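Local coordinates for particle-associated glycoside hydrolase (Acinetobacter phage Fri1, PDB 6C72), which forms the trimeric tailspike of the phage and depolymerises the capsular polysaccharide of Acinetobacter baumannii, probably as a glycosidase during entry into the host cell, at residues 483-488 against 583-588; 506-511 against 588-593; 136-141 against 181-186; 115-120 against 140-145. All coordinates share one frame; numbering follows the deposited sequence.

Contact 1 (483-488 against 583-588)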
loop_
_atom_site.group_PDB
_atom_site.type_symbol
_atom_site.label_atom_id
_atom_site.label_comp_id
_atom_site.label_asym_id
_atom_site.label_seq_id
_atom_site.Cartn_x
_atom_site.Cartn_y
_atom_site.Cartn_z
ATOM N N ASP A 483 45.963 -9.701 2.184
ATOM C CA ASP A 483 47.328 -9.520 2.663
ATOM C C ASP A 483 48.149 -8.672 1.702
ATOM O O ASP A 483 49.375 -8.775 1.688
ATOM C CB ASP A 483 48.008 -10.863 2.911
ATOM C CG ASP A 483 48.077 -11.720 1.676
ATOM O OD1 ASP A 483 47.504 -11.341 0.634
ATOM O OD2 ASP A 483 48.711 -12.790 1.752
ATOM N N ALA A 484 47.497 -7.874 0.865
ATOM C CA ALA A 484 48.180 -6.965 -0.043
ATOM C C ALA A 484 47.245 -5.804 -0.338
ATOM O O ALA A 484 46.067 -6.026 -0.653
ATOM C CB ALA A 484 48.599 -7.674 -1.342
ATOM N N TYR A 485 47.753 -4.576 -0.194
ATOM C CA TYR A 485 46.924 -3.386 -0.322
ATOM C C TYR A 485 47.636 -2.295 -1.104
ATOM O O TYR A 485 48.853 -2.113 -0.988
ATOM C CB TYR A 485 46.514 -2.844 1.054
ATOM C CG TYR A 485 45.686 -3.818 1.839
ATOM C CD1 TYR A 485 46.282 -4.815 2.592
ATOM C CD2 TYR A 485 44.298 -3.749 1.817
ATOM C CE1 TYR A 485 45.522 -5.728 3.298
ATOM C CE2 TYR A 485 43.527 -4.644 2.531
ATOM C CZ TYR A 485 44.143 -5.628 3.275
ATOM O OH TYR A 485 43.376 -6.524 3.991
ATOM N N PHE A 486 46.856 -1.575 -1.902
ATOM C CA PHE A 486 47.307 -0.387 -2.612
ATOM C C PHE A 486 46.277 0.705 -2.354
ATOM O O PHE A 486 45.114 0.561 -2.734
ATOM C CB PHE A 486 47.471 -0.672 -4.106
ATOM C CG PHE A 486 47.844 0.527 -4.918
ATOM C CD1 PHE A 486 46.868 1.355 -5.434
ATOM C CD2 PHE A 486 49.168 0.819 -5.179
ATOM C CE1 PHE A 486 47.198 2.456 -6.185
ATOM C CE2 PHE A 486 49.515 1.930 -5.934
ATOM C CZ PHE A 486 48.533 2.753 -6.434
ATOM N N ASN A 487 46.685 1.765 -1.665
ATOM C CA ASN A 487 45.816 2.893 -1.363
ATOM C C ASN A 487 46.478 4.174 -1.819
ATOM O O ASN A 487 47.679 4.379 -1.613
ATOM C CB ASN A 487 45.484 3.008 0.120
ATOM C CG ASN A 487 44.487 1.971 0.562
ATOM O OD1 ASN A 487 43.277 2.180 0.446
ATOM N ND2 ASN A 487 44.979 0.836 1.063
ATOM N N THR A 488 45.681 5.050 -2.408
ATOM C CA THR A 488 46.189 6.307 -2.919
ATOM C C THR A 488 45.323 7.453 -2.401
ATOM O O THR A 488 44.093 7.347 -2.372
ATOM C CB THR A 488 46.259 6.253 -4.462
ATOM O OG1 THR A 488 46.666 7.520 -4.982
ATOM C CG2 THR A 488 44.925 5.892 -5.060
ATOM N N VAL A 583 50.477 3.885 -1.666
ATOM C CA VAL A 583 51.015 3.075 -0.577
ATOM C C VAL A 583 50.755 1.606 -0.892
ATOM O O VAL A 583 49.610 1.208 -1.148
ATOM C CB VAL A 583 50.403 3.451 0.787
ATOM C CG1 VAL A 583 51.023 2.616 1.901
ATOM C CG2 VAL A 583 50.564 4.939 1.071
ATOM N N PHE A 584 51.821 0.810 -0.859
ATOM C CA PHE A 584 51.770 -0.640 -0.994
ATOM C C PHE A 584 52.025 -1.224 0.389
ATOM O O PHE A 584 53.060 -0.928 0.997
ATOM C CB PHE A 584 52.840 -1.137 -1.974
ATOM C CG PHE A 584 52.776 -0.506 -3.340
ATOM C CD1 PHE A 584 53.183 0.801 -3.545
ATOM C CD2 PHE A 584 52.322 -1.238 -4.436
ATOM C CE1 PHE A 584 53.121 1.372 -4.799
ATOM C CE2 PHE A 584 52.262 -0.672 -5.698
ATOM C CZ PHE A 584 52.660 0.638 -5.875
ATOM N N SER A 585 51.113 -2.057 0.888
ATOM C CA SER A 585 51.314 -2.614 2.219
ATOM C C SER A 585 50.681 -3.992 2.297
ATOM O O SER A 585 49.893 -4.387 1.436
ATOM C CB SER A 585 50.736 -1.705 3.299
ATOM O OG SER A 585 49.326 -1.683 3.224
ATOM N N ALA A 586 51.010 -4.717 3.364
ATOM C CA ALA A 586 50.428 -6.034 3.601
ATOM C C ALA A 586 49.234 -5.998 4.542
ATOM O O ALA A 586 48.535 -7.007 4.675
ATOM C CB ALA A 586 51.484 -6.987 4.177
ATOM N N LEU A 587 49.008 -4.882 5.218
ATOM C CA LEU A 587 47.942 -4.743 6.191
ATOM C C LEU A 587 47.328 -3.367 6.041
ATOM O O LEU A 587 48.018 -2.413 5.661
ATOM C CB LEU A 587 48.417 -4.911 7.638
ATOM C CG LEU A 587 48.780 -6.307 8.124
ATOM C CD1 LEU A 587 49.360 -6.184 9.534
ATOM C CD2 LEU A 587 47.566 -7.241 8.084
ATOM N N PRO A 588 46.028 -3.241 6.301
ATOM C CA PRO A 588 45.415 -1.908 6.262
ATOM C C PRO A 588 46.043 -0.937 7.248
ATOM O O PRO A 588 46.117 0.261 6.953
ATOM C CB PRO A 588 43.944 -2.190 6.600
ATOM C CG PRO A 588 43.753 -3.648 6.294
ATOM C CD PRO A 588 45.054 -4.303 6.597
HETATM O O HOH W 1 48.105 0.466 1.007
#
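Residues 485-488 and 583-585 run antiparallel, with Tyr485 and Ser585 as one hydrogen-bonded pair and Asn487 and Val583 as the next. Both pairs close with two backbone bonds, among them Tyr485 N to Ser585 O at 2.7 Å and Val583 N to Asn487 O at 2.8 Å. Phe486 and Phe584 form the non-hydrogen-bonded pair between them. Their side chains lie side by side, and the rings make an edge-to-face pair. The CD2-CE2 edge of Phe486 points at the face of Phe584, with the planes 73° apart and Phe486 CE2 3.4 Å from Phe584 CZ. On the other face of the sheet, Pro588 sits over the Tyr485 ring as a CH-pi contact, its CG 4.1 Å from the ring centroid. The edge of that ring meets the carbonyl oxygens of Ser585 and Ala586. Ser585 OG donates to Leu587 O at 2.9 Å, which ties down the turn leading to Pro588. A water accepts from Asn487 ND2 and donates to Val583 O, bridging the strands on this face. A neighbouring subunit reaches the Phe486 face, where its Lys580 makes a cation-pi contact. Within the antiparallel sheet, strand 475-478 flanks 485-494, and strand 509-517 flanks 576-585.

Contact 2 (506-511 against 588-593)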
loop_
_atom_site.group_PDB
_atom_site.type_symbol
_atom_site.label_atom_id
_atom_site.label_comp_id
_atom_site.label_asym_id
_atom_site.label_seq_id
_atom_site.Cartn_x
_atom_site.Cartn_y
_atom_site.Cartn_z
ATOM N N PRO A 506 54.012 5.309 6.355
ATOM C CA PRO A 506 53.964 4.279 7.396
ATOM C C PRO A 506 55.122 3.299 7.258
ATOM O O PRO A 506 55.819 3.251 6.243
ATOM C CB PRO A 506 52.617 3.587 7.144
ATOM C CG PRO A 506 52.375 3.775 5.702
ATOM C CD PRO A 506 52.981 5.100 5.323
ATOM N N LEU A 507 55.303 2.499 8.302
ATOM C CA LEU A 507 56.262 1.406 8.242
ATOM C C LEU A 507 55.715 0.277 7.372
ATOM O O LEU A 507 54.573 0.324 6.896
ATOM C CB LEU A 507 56.573 0.897 9.648
ATOM C CG LEU A 507 57.409 1.833 10.519
ATOM C CD1 LEU A 507 57.345 1.413 11.972
ATOM C CD2 LEU A 507 58.841 1.827 10.012
ATOM N N ARG A 508 56.553 -0.744 7.156
ATOM C CA ARG A 508 56.134 -1.981 6.484
ATOM C C ARG A 508 55.403 -1.692 5.177
ATOM O O ARG A 508 54.343 -2.255 4.898
ATOM C CB ARG A 508 55.247 -2.832 7.390
ATOM C CG ARG A 508 55.739 -3.000 8.808
ATOM C CD ARG A 508 54.764 -3.881 9.559
ATOM N NE ARG A 508 55.101 -4.066 10.966
ATOM C CZ ARG A 508 54.422 -4.868 11.779
ATOM N NH1 ARG A 508 53.378 -5.552 11.320
ATOM N NH2 ARG A 508 54.782 -4.985 13.046
ATOM N N SER A 509 55.934 -0.766 4.386
ATOM C CA SER A 509 55.203 -0.346 3.204
ATOM C C SER A 509 56.181 0.244 2.208
ATOM O O SER A 509 57.277 0.669 2.575
ATOM C CB SER A 509 54.103 0.679 3.534
ATOM O OG SER A 509 54.621 1.906 4.027
ATOM N N GLY A 510 55.801 0.191 0.941
ATOM C CA GLY A 510 56.479 0.920 -0.118
ATOM C C GLY A 510 55.558 2.037 -0.591
ATOM O O GLY A 510 54.356 1.822 -0.752
ATOM N N CYS A 511 56.123 3.212 -0.803
ATOM C CA CYS A 511 55.331 4.373 -1.165
ATOM C C CYS A 511 55.952 5.083 -2.349
ATOM O O CYS A 511 57.177 5.148 -2.476
ATOM C CB CYS A 511 55.205 5.334 -0.003
ATOM S SG CYS A 511 54.553 4.543 1.488
ATOM N N PRO A 588 46.028 -3.241 6.301
ATOM C CA PRO A 588 45.415 -1.908 6.262
ATOM C C PRO A 588 46.043 -0.937 7.248
ATOM O O PRO A 588 46.117 0.261 6.953
ATOM C CB PRO A 588 43.944 -2.190 6.600
ATOM C CG PRO A 588 43.753 -3.648 6.294
ATOM C CD PRO A 588 45.054 -4.303 6.597
ATOM N N GLN A 589 46.546 -1.420 8.387
ATOM C CA GLN A 589 47.120 -0.526 9.383
ATOM C C GLN A 589 48.331 0.219 8.850
ATOM O O GLN A 589 48.715 1.247 9.414
ATOM C CB GLN A 589 47.485 -1.299 10.653
ATOM C CG GLN A 589 46.321 -2.075 11.265
ATOM C CD GLN A 589 46.099 -3.436 10.601
ATOM O OE1 GLN A 589 47.042 -4.198 10.404
ATOM N NE2 GLN A 589 44.852 -3.739 10.248
ATOM N N TYR A 590 48.949 -0.269 7.783
ATOM C CA TYR A 590 50.131 0.376 7.225
ATOM C C TYR A 590 49.864 0.877 5.813
ATOM O O TYR A 590 50.780 0.962 4.992
ATOM C CB TYR A 590 51.330 -0.570 7.251
ATOM C CG TYR A 590 51.649 -1.040 8.648
ATOM C CD1 TYR A 590 52.455 -0.275 9.490
ATOM C CD2 TYR A 590 51.136 -2.235 9.135
ATOM C CE1 TYR A 590 52.742 -0.691 10.770
ATOM C CE2 TYR A 590 51.422 -2.663 10.411
ATOM C CZ TYR A 590 52.225 -1.888 11.222
ATOM O OH TYR A 590 52.503 -2.307 12.497
ATOM N N SER A 591 48.611 1.230 5.531
ATOM C CA SER A 591 48.183 1.529 4.174
ATOM C C SER A 591 48.010 3.019 3.903
ATOM O O SER A 591 47.755 3.394 2.751
ATOM C CB SER A 591 46.873 0.797 3.876
ATOM O OG SER A 591 45.826 1.310 4.678
ATOM N N LYS A 592 48.166 3.878 4.908
ATOM C CA LYS A 592 47.885 5.294 4.728
ATOM C C LYS A 592 48.968 6.139 5.379
ATOM O O LYS A 592 49.432 5.834 6.482
ATOM C CB LYS A 592 46.515 5.676 5.312
ATOM C CG LYS A 592 45.318 5.361 4.416
ATOM C CD LYS A 592 44.041 5.175 5.228
ATOM C CE LYS A 592 43.661 6.453 6.030
ATOM N NZ LYS A 592 43.189 7.662 5.243
ATOM N N VAL A 593 49.340 7.226 4.700
ATOM C CA VAL A 593 50.293 8.175 5.258
ATOM C C VAL A 593 49.597 9.022 6.314
ATOM O O VAL A 593 48.364 9.083 6.390
ATOM C CB VAL A 593 50.894 9.076 4.170
ATOM C CG1 VAL A 593 51.391 8.258 3.019
ATOM C CG2 VAL A 593 49.863 10.107 3.720
#
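Tyr590 packs against Pro506, Leu507 and Arg508, and no hydrogen bond joins the two segments. The tight part lies round the carbonyl and CB of Tyr590. Pro506 CG comes to 3.3 Å from Tyr590 O, and Tyr590 CB to 3.4 Å from Leu507 O. Pro506 CD also reaches Val593 CG1 at 4.2 Å, on the buried side. Ser591 turns away from the contact. Its OG and its N both bond to Pro588 O, which pins the short 3-10 segment 588-589. In the fold, this loop leaves strand 576-585 of one antiparallel sheet and leads to strand 594-595 of another. Pro506 to Arg508 make the reverse passage, between strand 500-504 and strand 509-517. The contact therefore joins two connections between the same pair of sheets. Towards the partly exposed side the packing is that of Arg508 on the tyrosine. The Arg508 chain is extended from CG to NE, and Arg508 CD lies over the Tyr590 ring, 3.7 Å from its centroid. The guanidinium continues past the rim, its plane 21° from that of the ring. Tyr590 OH lies over the guanidinium centre, 3.3 Å from Arg508 CZ. Arg508 NE bonds instead to Asn538. Lys592, exposed, pairs its NZ with Glu489 in a salt bridge.

Contact 3 (136-141 against 181-186)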
loop_
_atom_site.group_PDB
_atom_site.type_symbol
_atom_site.label_atom_id
_atom_site.label_comp_id
_atom_site.label_asym_id
_atom_site.label_seq_id
_atom_site.Cartn_x
_atom_site.Cartn_y
_atom_site.Cartn_z
ATOM N N TYR A 136 -35.601 19.249 -6.319
ATOM C CA TYR A 136 -34.931 20.528 -6.091
ATOM C C TYR A 136 -35.016 20.803 -4.598
ATOM O O TYR A 136 -36.055 21.236 -4.094
ATOM C CB TYR A 136 -35.570 21.648 -6.902
ATOM C CG TYR A 136 -35.434 21.499 -8.406
ATOM C CD1 TYR A 136 -34.355 22.058 -9.087
ATOM C CD2 TYR A 136 -36.398 20.823 -9.150
ATOM C CE1 TYR A 136 -34.232 21.944 -10.459
ATOM C CE2 TYR A 136 -36.278 20.696 -10.524
ATOM C CZ TYR A 136 -35.195 21.259 -11.174
ATOM O OH TYR A 136 -35.082 21.149 -12.543
ATOM N N ALA A 137 -33.916 20.554 -3.892
ATOM C CA ALA A 137 -33.905 20.679 -2.441
ATOM C C ALA A 137 -32.481 20.602 -1.921
ATOM O O ALA A 137 -31.871 19.529 -1.950
ATOM C CB ALA A 137 -34.743 19.576 -1.795
ATOM N N LYS A 138 -31.949 21.711 -1.417
ATOM C CA LYS A 138 -30.598 21.691 -0.883
ATOM C C LYS A 138 -30.655 21.265 0.572
ATOM O O LYS A 138 -31.628 21.534 1.270
ATOM C CB LYS A 138 -29.900 23.044 -1.040
ATOM C CG LYS A 138 -30.462 24.175 -0.268
ATOM C CD LYS A 138 -29.651 25.435 -0.546
ATOM C CE LYS A 138 -30.066 26.573 0.377
ATOM N NZ LYS A 138 -29.101 27.715 0.309
ATOM N N ALA A 139 -29.643 20.535 1.001
ATOM C CA ALA A 139 -29.639 19.929 2.320
ATOM C C ALA A 139 -28.321 20.208 3.013
ATOM O O ALA A 139 -27.250 20.197 2.394
ATOM C CB ALA A 139 -29.876 18.417 2.254
ATOM N N MET A 140 -28.423 20.485 4.297
ATOM C CA MET A 140 -27.274 20.563 5.173
ATOM C C MET A 140 -27.122 19.191 5.819
ATOM O O MET A 140 -28.067 18.695 6.445
ATOM C CB MET A 140 -27.489 21.668 6.205
ATOM C CG MET A 140 -26.314 22.014 7.063
ATOM S SD MET A 140 -26.641 23.473 8.105
ATOM C CE MET A 140 -27.289 24.610 6.879
ATOM N N ALA A 141 -25.977 18.544 5.590
ATOM C CA ALA A 141 -25.725 17.244 6.196
ATOM C C ALA A 141 -25.647 17.366 7.718
ATOM O O ALA A 141 -25.240 18.399 8.270
ATOM C CB ALA A 141 -24.428 16.638 5.648
ATOM N N TRP A 181 -30.791 14.816 -7.979
ATOM C CA TRP A 181 -30.827 15.733 -6.844
ATOM C C TRP A 181 -30.259 17.085 -7.274
ATOM O O TRP A 181 -29.071 17.193 -7.605
ATOM C CB TRP A 181 -30.049 15.126 -5.683
ATOM C CG TRP A 181 -30.211 15.815 -4.377
ATOM C CD1 TRP A 181 -31.073 16.814 -4.077
ATOM C CD2 TRP A 181 -29.457 15.559 -3.186
ATOM N NE1 TRP A 181 -30.915 17.198 -2.776
ATOM C CE2 TRP A 181 -29.931 16.439 -2.201
ATOM C CE3 TRP A 181 -28.420 14.674 -2.862
ATOM C CZ2 TRP A 181 -29.403 16.469 -0.905
ATOM C CZ3 TRP A 181 -27.897 14.700 -1.575
ATOM C CH2 TRP A 181 -28.390 15.592 -0.613
ATOM N N HIS A 182 -31.115 18.103 -7.295
ATOM C CA HIS A 182 -30.741 19.468 -7.631
ATOM C C HIS A 182 -30.785 20.324 -6.379
ATOM O O HIS A 182 -31.343 19.933 -5.353
ATOM C CB HIS A 182 -31.683 20.107 -8.658
ATOM C CG HIS A 182 -31.982 19.272 -9.864
ATOM N ND1 HIS A 182 -31.647 19.672 -11.141
ATOM C CD2 HIS A 182 -32.652 18.103 -10.001
ATOM C CE1 HIS A 182 -32.076 18.775 -12.008
ATOM N NE2 HIS A 182 -32.680 17.809 -11.341
ATOM N N SER A 183 -30.229 21.521 -6.497
ATOM C CA SER A 183 -30.312 22.531 -5.457
ATOM C C SER A 183 -31.446 23.504 -5.750
ATOM O O SER A 183 -31.914 23.629 -6.881
ATOM C CB SER A 183 -28.995 23.297 -5.331
ATOM O OG SER A 183 -29.107 24.301 -4.336
ATOM N N SER A 184 -31.872 24.216 -4.712
ATOM C CA SER A 184 -32.888 25.247 -4.862
ATOM C C SER A 184 -32.311 26.625 -5.164
ATOM O O SER A 184 -33.094 27.557 -5.382
ATOM C CB SER A 184 -33.753 25.327 -3.607
ATOM O OG SER A 184 -32.971 25.623 -2.466
ATOM N N ASP A 185 -30.989 26.787 -5.166
ATOM C CA ASP A 185 -30.352 28.058 -5.529
ATOM C C ASP A 185 -28.999 27.759 -6.185
ATOM O O ASP A 185 -28.751 26.639 -6.648
ATOM C CB ASP A 185 -30.229 28.975 -4.294
ATOM C CG ASP A 185 -29.336 28.391 -3.188
ATOM O OD1 ASP A 185 -28.481 27.514 -3.456
ATOM O OD2 ASP A 185 -29.497 28.811 -2.020
ATOM N N GLY A 186 -28.115 28.762 -6.214
ATOM C CA GLY A 186 -26.820 28.673 -6.853
ATOM C C GLY A 186 -25.662 28.270 -5.966
ATOM O O GLY A 186 -24.515 28.297 -6.426
#
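The rings of Tyr136 and His182 form an offset stack, their centroids 4.2 Å apart and their planes 29° from parallel. The imidazole lies over one face of the tyrosine and is shifted toward its rim. Tyr136 CE1 is 3.5 Å from both CG and ND1 of His182. At the edge of the tyrosine ring, in its plane, is Ser183 O. The Trp181 indole offers its edge to the other segment. Trp181 NE1 donates to Ala137 O at 2.7 Å, nearly in line with the carbonyl bond. Trp181 CZ2 touches Ala139 CB at 3.7 Å. CG of Trp181 is anti to the backbone N (chi1 -169°), beside its own carbonyl carbon. One backbone bond, Ala137 N to His182 O at 3.0 Å, accompanies the parallel pairing of Tyr136 with His182. Such stacking of parallel strands is that of a right-handed beta-helix, the fold of many phage tailspikes, and here strand 133-140 pairs with 179-182 and then with 188-192. After His182 the chain turns off. Ser183 OG accepts from Asp185 N, making an ST turn, and also bonds to Gln188 O. Lys138 extends beyond CG past Ser183 OG and Ser184 OG, and crosses Asp185 at about a right angle. Lys138 NZ meets Asp185 OD2 on the syn side at 2.6 Å in a salt bridge, while Asp185 OD1 bonds to Ser187 OG. Glu160 of a neighbouring subunit forms a second salt bridge with that NZ. His182 ND1 bonds to Ser209, and NE2 to His134, a residue seen to bind zinc.

Contact 4 (115-120 against 140-145)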
loop_
_atom_site.group_PDB
_atom_site.type_symbol
_atom_site.label_atom_id
_atom_site.label_comp_id
_atom_site.label_asym_id
_atom_site.label_seq_id
_atom_site.Cartn_x
_atom_site.Cartn_y
_atom_site.Cartn_z
ATOM N N LYS A 115 -35.892 18.808 6.965
ATOM C CA LYS A 115 -36.600 18.249 8.112
ATOM C C LYS A 115 -36.250 16.781 8.302
ATOM O O LYS A 115 -36.093 16.308 9.435
ATOM C CB LYS A 115 -38.105 18.413 7.926
ATOM C CG LYS A 115 -38.690 19.630 8.522
ATOM C CD LYS A 115 -40.192 19.409 8.657
ATOM C CE LYS A 115 -40.995 20.577 8.120
ATOM N NZ LYS A 115 -40.950 21.693 9.103
ATOM N N CYS A 116 -36.152 16.037 7.201
ATOM C CA CYS A 116 -35.840 14.617 7.294
ATOM C C CYS A 116 -34.429 14.400 7.838
ATOM O O CYS A 116 -34.221 13.590 8.749
ATOM C CB CYS A 116 -36.007 13.955 5.920
ATOM S SG CYS A 116 -37.719 13.999 5.285
ATOM N N VAL A 117 -33.448 15.124 7.300
ATOM C CA VAL A 117 -32.074 14.956 7.770
ATOM C C VAL A 117 -31.972 15.354 9.237
ATOM O O VAL A 117 -31.349 14.650 10.043
ATOM C CB VAL A 117 -31.101 15.767 6.892
ATOM C CG1 VAL A 117 -29.690 15.677 7.425
ATOM C CG2 VAL A 117 -31.183 15.314 5.452
ATOM N N ASP A 118 -32.596 16.484 9.603
ATOM C CA ASP A 118 -32.562 16.965 10.980
ATOM C C ASP A 118 -33.224 15.993 11.944
ATOM O O ASP A 118 -32.728 15.782 13.055
ATOM C CB ASP A 118 -33.239 18.329 11.091
ATOM C CG ASP A 118 -32.408 19.445 10.496
ATOM O OD1 ASP A 118 -31.306 19.165 9.972
ATOM O OD2 ASP A 118 -32.840 20.617 10.603
ATOM N N TYR A 119 -34.354 15.404 11.550
ATOM C CA TYR A 119 -35.057 14.516 12.470
ATOM C C TYR A 119 -34.302 13.204 12.669
ATOM O O TYR A 119 -34.234 12.689 13.795
ATOM C CB TYR A 119 -36.481 14.260 11.980
ATOM C CG TYR A 119 -37.241 13.324 12.885
ATOM C CD1 TYR A 119 -37.606 13.711 14.166
ATOM C CD2 TYR A 119 -37.566 12.043 12.468
ATOM C CE1 TYR A 119 -38.292 12.860 15.008
ATOM C CE2 TYR A 119 -38.261 11.181 13.301
ATOM C CZ TYR A 119 -38.625 11.600 14.569
ATOM O OH TYR A 119 -39.304 10.746 15.402
ATOM N N MET A 120 -33.731 12.644 11.589
ATOM C CA MET A 120 -32.911 11.443 11.729
ATOM C C MET A 120 -31.690 11.715 12.597
ATOM O O MET A 120 -31.331 10.897 13.451
ATOM C CB MET A 120 -32.474 10.930 10.356
ATOM C CG MET A 120 -33.559 10.205 9.586
ATOM S SD MET A 120 -34.269 8.796 10.459
ATOM C CE MET A 120 -32.945 7.608 10.365
ATOM N N MET A 140 -28.423 20.485 4.297
ATOM C CA MET A 140 -27.274 20.563 5.173
ATOM C C MET A 140 -27.122 19.191 5.819
ATOM O O MET A 140 -28.067 18.695 6.445
ATOM C CB MET A 140 -27.489 21.668 6.205
ATOM C CG MET A 140 -26.314 22.014 7.063
ATOM S SD MET A 140 -26.641 23.473 8.105
ATOM C CE MET A 140 -27.289 24.610 6.879
ATOM N N ALA A 141 -25.977 18.544 5.590
ATOM C CA ALA A 141 -25.725 17.244 6.196
ATOM C C ALA A 141 -25.647 17.366 7.718
ATOM O O ALA A 141 -25.240 18.399 8.270
ATOM C CB ALA A 141 -24.428 16.638 5.648
ATOM N N LYS A 142 -26.060 16.303 8.397
ATOM C CA LYS A 142 -25.985 16.214 9.843
ATOM C C LYS A 142 -25.304 14.900 10.209
ATOM O O LYS A 142 -25.329 13.938 9.442
ATOM C CB LYS A 142 -27.384 16.314 10.470
ATOM C CG LYS A 142 -28.121 17.615 10.135
ATOM C CD LYS A 142 -27.271 18.835 10.488
ATOM C CE LYS A 142 -27.770 20.119 9.823
ATOM N NZ LYS A 142 -28.986 20.675 10.498
ATOM N N SER A 143 -24.727 14.846 11.403
ATOM C CA SER A 143 -23.824 13.748 11.736
ATOM C C SER A 143 -24.527 12.390 11.680
ATOM O O SER A 143 -25.676 12.237 12.108
ATOM C CB SER A 143 -23.194 13.967 13.112
ATOM O OG SER A 143 -22.328 15.089 13.084
ATOM N N ASN A 144 -23.829 11.410 11.099
ATOM C CA ASN A 144 -24.275 10.023 11.066
ATOM C C ASN A 144 -25.599 9.864 10.313
ATOM O O ASN A 144 -26.390 8.963 10.601
ATOM C CB ASN A 144 -24.364 9.445 12.482
ATOM C CG ASN A 144 -23.053 9.583 13.248
ATOM O OD1 ASN A 144 -23.014 10.136 14.354
ATOM N ND2 ASN A 144 -21.970 9.092 12.662
ATOM N N VAL A 145 -25.864 10.751 9.359
ATOM C CA VAL A 145 -27.010 10.634 8.468
ATOM C C VAL A 145 -26.497 10.524 7.041
ATOM O O VAL A 145 -25.627 11.303 6.631
ATOM C CB VAL A 145 -27.974 11.825 8.605
ATOM C CG1 VAL A 145 -29.049 11.764 7.513
ATOM C CG2 VAL A 145 -28.593 11.846 10.009
#
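Val117, Val145 and Lys142 carry most of this contact. Val117 projects from helix 110-122 toward the loop that follows strand 133-140. Its CG1, anti to the backbone N (chi1 176°), does most of the touching. Val117 CG1 lies 3.6 Å from Met140 O and 3.7 Å from Lys142 CG. Val117 CG1 also meets Val145 CG1 at 4.0 Å. The other branch of Val145, CG2, lies near the helix backbone at Val117 O. Val145 CG2 also packs on Met120 CB, one turn further along the helix, at 4.0 Å. The loop residues form a type II turn from Lys142 to Val145, closed by Val145 N bonding to Lys142 O. This turn brings both side chains onto the helix. Lys142 crosses Val117 at about a right angle. Its chain bends at chi2, which turns CD, and again at chi4, which sets NZ beside Asp118 OD1. Lys142 NZ meets Asp118 OD1 from above the carboxylate plane, in a salt bridge of 2.8 Å. Two other bonds hold this pair in place. Gln114 NE2 donates to the same OD1, and Lys142 NZ is hydrogen-bonded to Ser156 OG of a neighbouring subunit. The buried charge of the lysine is thus probably well balanced. Phe154 of that subunit packs on Lys142 and Ser143. Val128 of strand 126-129 packs on both Met120 and Val145, so the apolar side of the helix continues onto the parallel strands. A short helix packed on the first coils in this way is consistent with the capping helix found at the end of many beta-helices.

Overall arrangement
Following the chain from the N terminus, the first of the contact segments is on helix 110-122. Contact 4 closes the short loop from this helix, through strands 126-129 and 133-140, to residues 140-145. Contact 3 begins on the stretch where contact 4 ends, sharing Met140 and Ala141, and ties that strand to the next coil at 181-186. Their centres are 14 Å apart. The chain then runs through the remaining parallel coils to the C-terminal antiparallel sheets. There contacts 1 and 2 cross, because 506-511 falls between 483-488 and 583-588. They share Pro588, and their centres are 7 Å apart. About 80 Å separates the centres of contacts 1 and 4. All four contacts touch a neighbouring subunit.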